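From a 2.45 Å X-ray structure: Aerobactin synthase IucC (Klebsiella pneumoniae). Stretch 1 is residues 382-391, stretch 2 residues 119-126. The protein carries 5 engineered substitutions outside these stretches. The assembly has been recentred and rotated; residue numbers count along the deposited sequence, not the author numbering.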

# COMPACT_ATOMS: atom_id res chain seq x y z
N PRO A 382 16.65 16.12 -32.86
CA PRO A 382 16.57 14.68 -32.62
C PRO A 382 17.89 14.09 -32.17
O PRO A 382 18.96 14.48 -32.64
CB PRO A 382 16.15 14.11 -33.99
CG PRO A 382 15.55 15.26 -34.71
CD PRO A 382 16.27 16.47 -34.24
N LEU A 383 17.82 13.14 -31.24
CA LEU A 383 19.01 12.43 -30.80
C LEU A 383 19.61 11.60 -31.92
O LEU A 383 20.83 11.41 -31.97
CB LEU A 383 18.70 11.55 -29.59
CG LEU A 383 18.81 12.21 -28.22
CD1 LEU A 383 17.85 13.39 -28.09
CD2 LEU A 383 18.57 11.19 -27.13
N ILE A 384 18.77 11.08 -32.82
CA ILE A 384 19.27 10.30 -33.94
C ILE A 384 20.18 11.15 -34.82
O ILE A 384 21.14 10.64 -35.41
CB ILE A 384 18.09 9.70 -34.73
CG1 ILE A 384 18.61 8.80 -35.86
CG2 ILE A 384 17.18 10.82 -35.27
CD1 ILE A 384 17.58 7.81 -36.37
N GLY A 385 19.90 12.45 -34.92
CA GLY A 385 20.80 13.34 -35.63
C GLY A 385 22.13 13.52 -34.93
O GLY A 385 23.16 13.71 -35.58
N ALA A 386 22.13 13.46 -33.59
CA ALA A 386 23.39 13.52 -32.86
C ALA A 386 24.25 12.30 -33.14
O ALA A 386 25.46 12.43 -33.38
CB ALA A 386 23.11 13.65 -31.36
N TYR A 387 23.64 11.11 -33.13
CA TYR A 387 24.39 9.91 -33.48
C TYR A 387 24.95 10.00 -34.90
O TYR A 387 26.10 9.63 -35.15
CB TYR A 387 23.49 8.67 -33.35
CG TYR A 387 23.13 8.32 -31.93
CD1 TYR A 387 24.11 7.99 -31.00
CD2 TYR A 387 21.81 8.29 -31.51
CE1 TYR A 387 23.79 7.66 -29.70
CE2 TYR A 387 21.47 7.96 -30.21
CZ TYR A 387 22.47 7.65 -29.31
OH TYR A 387 22.14 7.32 -28.02
N ILE A 388 24.14 10.50 -35.84
CA ILE A 388 24.58 10.57 -37.23
C ILE A 388 25.78 11.49 -37.37
O ILE A 388 26.75 11.17 -38.07
CB ILE A 388 23.41 11.02 -38.12
CG1 ILE A 388 22.38 9.89 -38.24
CG2 ILE A 388 23.91 11.45 -39.51
CD1 ILE A 388 21.09 10.29 -38.92
N ASP A 389 25.74 12.65 -36.70
CA ASP A 389 26.86 13.59 -36.79
C ASP A 389 28.15 12.95 -36.29
O ASP A 389 29.22 13.13 -36.88
CB ASP A 389 26.55 14.85 -36.00
CG ASP A 389 25.34 15.60 -36.55
OD1 ASP A 389 24.99 15.38 -37.73
OD2 ASP A 389 24.75 16.40 -35.80
N ARG A 390 28.07 12.18 -35.20
CA ARG A 390 29.26 11.56 -34.64
C ARG A 390 29.75 10.37 -35.45
O ARG A 390 30.93 10.01 -35.35
CB ARG A 390 29.00 11.11 -33.20
CG ARG A 390 28.88 12.26 -32.24
CD ARG A 390 29.08 11.80 -30.82
NE ARG A 390 28.85 12.89 -29.88
CZ ARG A 390 28.85 12.76 -28.56
NH1 ARG A 390 29.06 11.56 -28.02
NH2 ARG A 390 28.63 13.81 -27.79
N SER A 391 28.88 9.75 -36.25
CA SER A 391 29.30 8.61 -37.05
C SER A 391 30.18 9.04 -38.22
O SER A 391 31.01 8.26 -38.69
CB SER A 391 28.08 7.85 -37.57
OG SER A 391 27.38 8.62 -38.53
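Stretch 2 (119-126) SASDLIDL

Packing of the short helix of stretch 2 across the longer helix of stretch 1, two segments whose touching residues are at least 259 positions apart in sequence. The segment from Ala-120 is helical, and its axis crosses that of the stretch 1 helix at -82°, nearly perpendicular, with a closest approach of 8.6 Å. The backbones come nearest at two pairs: the CA atoms of Leu-383 and Ala-120 lie 4.9 Å apart, those of Ala-386 and Ser-121 5.6 Å. Ser-119 is the N-cap of the crossing helix, its OG accepting from Asp-122 N at 3.1 Å; the return bond from Ser-119 N to Asp-122 OD2, 3.4 Å, is weak.

Apolar packing forms the centre. The methyl groups of Ala-120 and Ala-386 point toward each other's stretch and meet CB to CB at 3.9 Å. Leu-383 starts sideways, but its end turns in, placing CD1 4.0 Å from Ala-120 CB and 3.9 Å from Leu-123 CD1. Ile-124 (chi1 p, chi2 t) is the knob, seated among Leu-383, Ala-386, Tyr-387 and Arg-390. Its CD1 lies 3.5 Å from Ala-386 CB, while its CG2 approaches Leu-383 CG at 4.0 Å. The same CG2 makes a CH-pi contact over one face of the Tyr-387 ring, 3.7 Å from the centroid and 28° off the normal.

Charge pairing closes the exposed side. Arg-390, extended beyond an m chi1, forms a two-pronged salt bridge with Asp-125: NH1 donates to OD1 at 2.4 Å, a very short distance, and NH2 to OD2 at 2.6 Å. The carboxylate meets the guanidinium at its edge, which leaves a face free to cover Ile-124 CD1, 3.9 Å from Arg-390 CZ. The Arg-390 side chain thus takes part in both the salt bridge and the apolar packing. In all, the contact buries 477 Å², both sides summed.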

# COMPACT_ATOMS: atom_id res chain seq x y z
N SER A 119 21.47 19.29 -24.48
CA SER A 119 21.36 19.11 -25.92
C SER A 119 21.29 17.63 -26.27
O SER A 119 21.50 16.75 -25.42
CB SER A 119 22.56 19.76 -26.62
OG SER A 119 23.77 19.10 -26.28
N ALA A 120 21.00 17.35 -27.54
CA ALA A 120 21.00 15.97 -28.00
C ALA A 120 22.37 15.33 -27.81
O ALA A 120 22.46 14.16 -27.40
CB ALA A 120 20.58 15.91 -29.47
N SER A 121 23.44 16.07 -28.10
CA SER A 121 24.78 15.56 -27.87
C SER A 121 25.00 15.26 -26.39
O SER A 121 25.53 14.20 -26.03
CB SER A 121 25.82 16.56 -28.38
OG SER A 121 25.66 16.79 -29.77
N ASP A 122 24.60 16.19 -25.52
CA ASP A 122 24.64 15.92 -24.08
C ASP A 122 23.89 14.63 -23.75
O ASP A 122 24.39 13.78 -23.01
CB ASP A 122 24.05 17.10 -23.31
CG ASP A 122 24.93 18.33 -23.34
OD1 ASP A 122 26.08 18.22 -23.81
OD2 ASP A 122 24.48 19.40 -22.89
N LEU A 123 22.70 14.47 -24.32
CA LEU A 123 21.83 13.37 -23.91
C LEU A 123 22.41 12.01 -24.30
O LEU A 123 22.27 11.03 -23.56
CB LEU A 123 20.43 13.55 -24.49
CG LEU A 123 19.61 14.64 -23.80
CD1 LEU A 123 18.34 14.94 -24.58
CD2 LEU A 123 19.27 14.26 -22.36
N ILE A 124 23.06 11.92 -25.47
CA ILE A 124 23.63 10.65 -25.89
C ILE A 124 24.94 10.32 -25.18
O ILE A 124 25.43 9.19 -25.31
CB ILE A 124 23.86 10.62 -27.42
CG1 ILE A 124 24.81 11.75 -27.85
CG2 ILE A 124 22.53 10.71 -28.14
CD1 ILE A 124 25.22 11.68 -29.30
N ASP A 125 25.50 11.26 -24.42
CA ASP A 125 26.72 11.01 -23.66
C ASP A 125 26.45 10.61 -22.21
O ASP A 125 27.40 10.38 -21.47
CB ASP A 125 27.62 12.24 -23.68
CG ASP A 125 28.40 12.36 -24.97
OD1 ASP A 125 28.40 11.39 -25.75
OD2 ASP A 125 29.00 13.43 -25.20
N LEU A 126 25.19 10.52 -21.80
CA LEU A 126 24.89 10.07 -20.45
C LEU A 126 25.27 8.60 -20.28
O LEU A 126 25.44 7.86 -21.24
CB LEU A 126 23.40 10.23 -20.12
CG LEU A 126 22.90 11.63 -19.74
CD1 LEU A 126 23.01 12.51 -20.90
CD2 LEU A 126 21.47 11.57 -19.28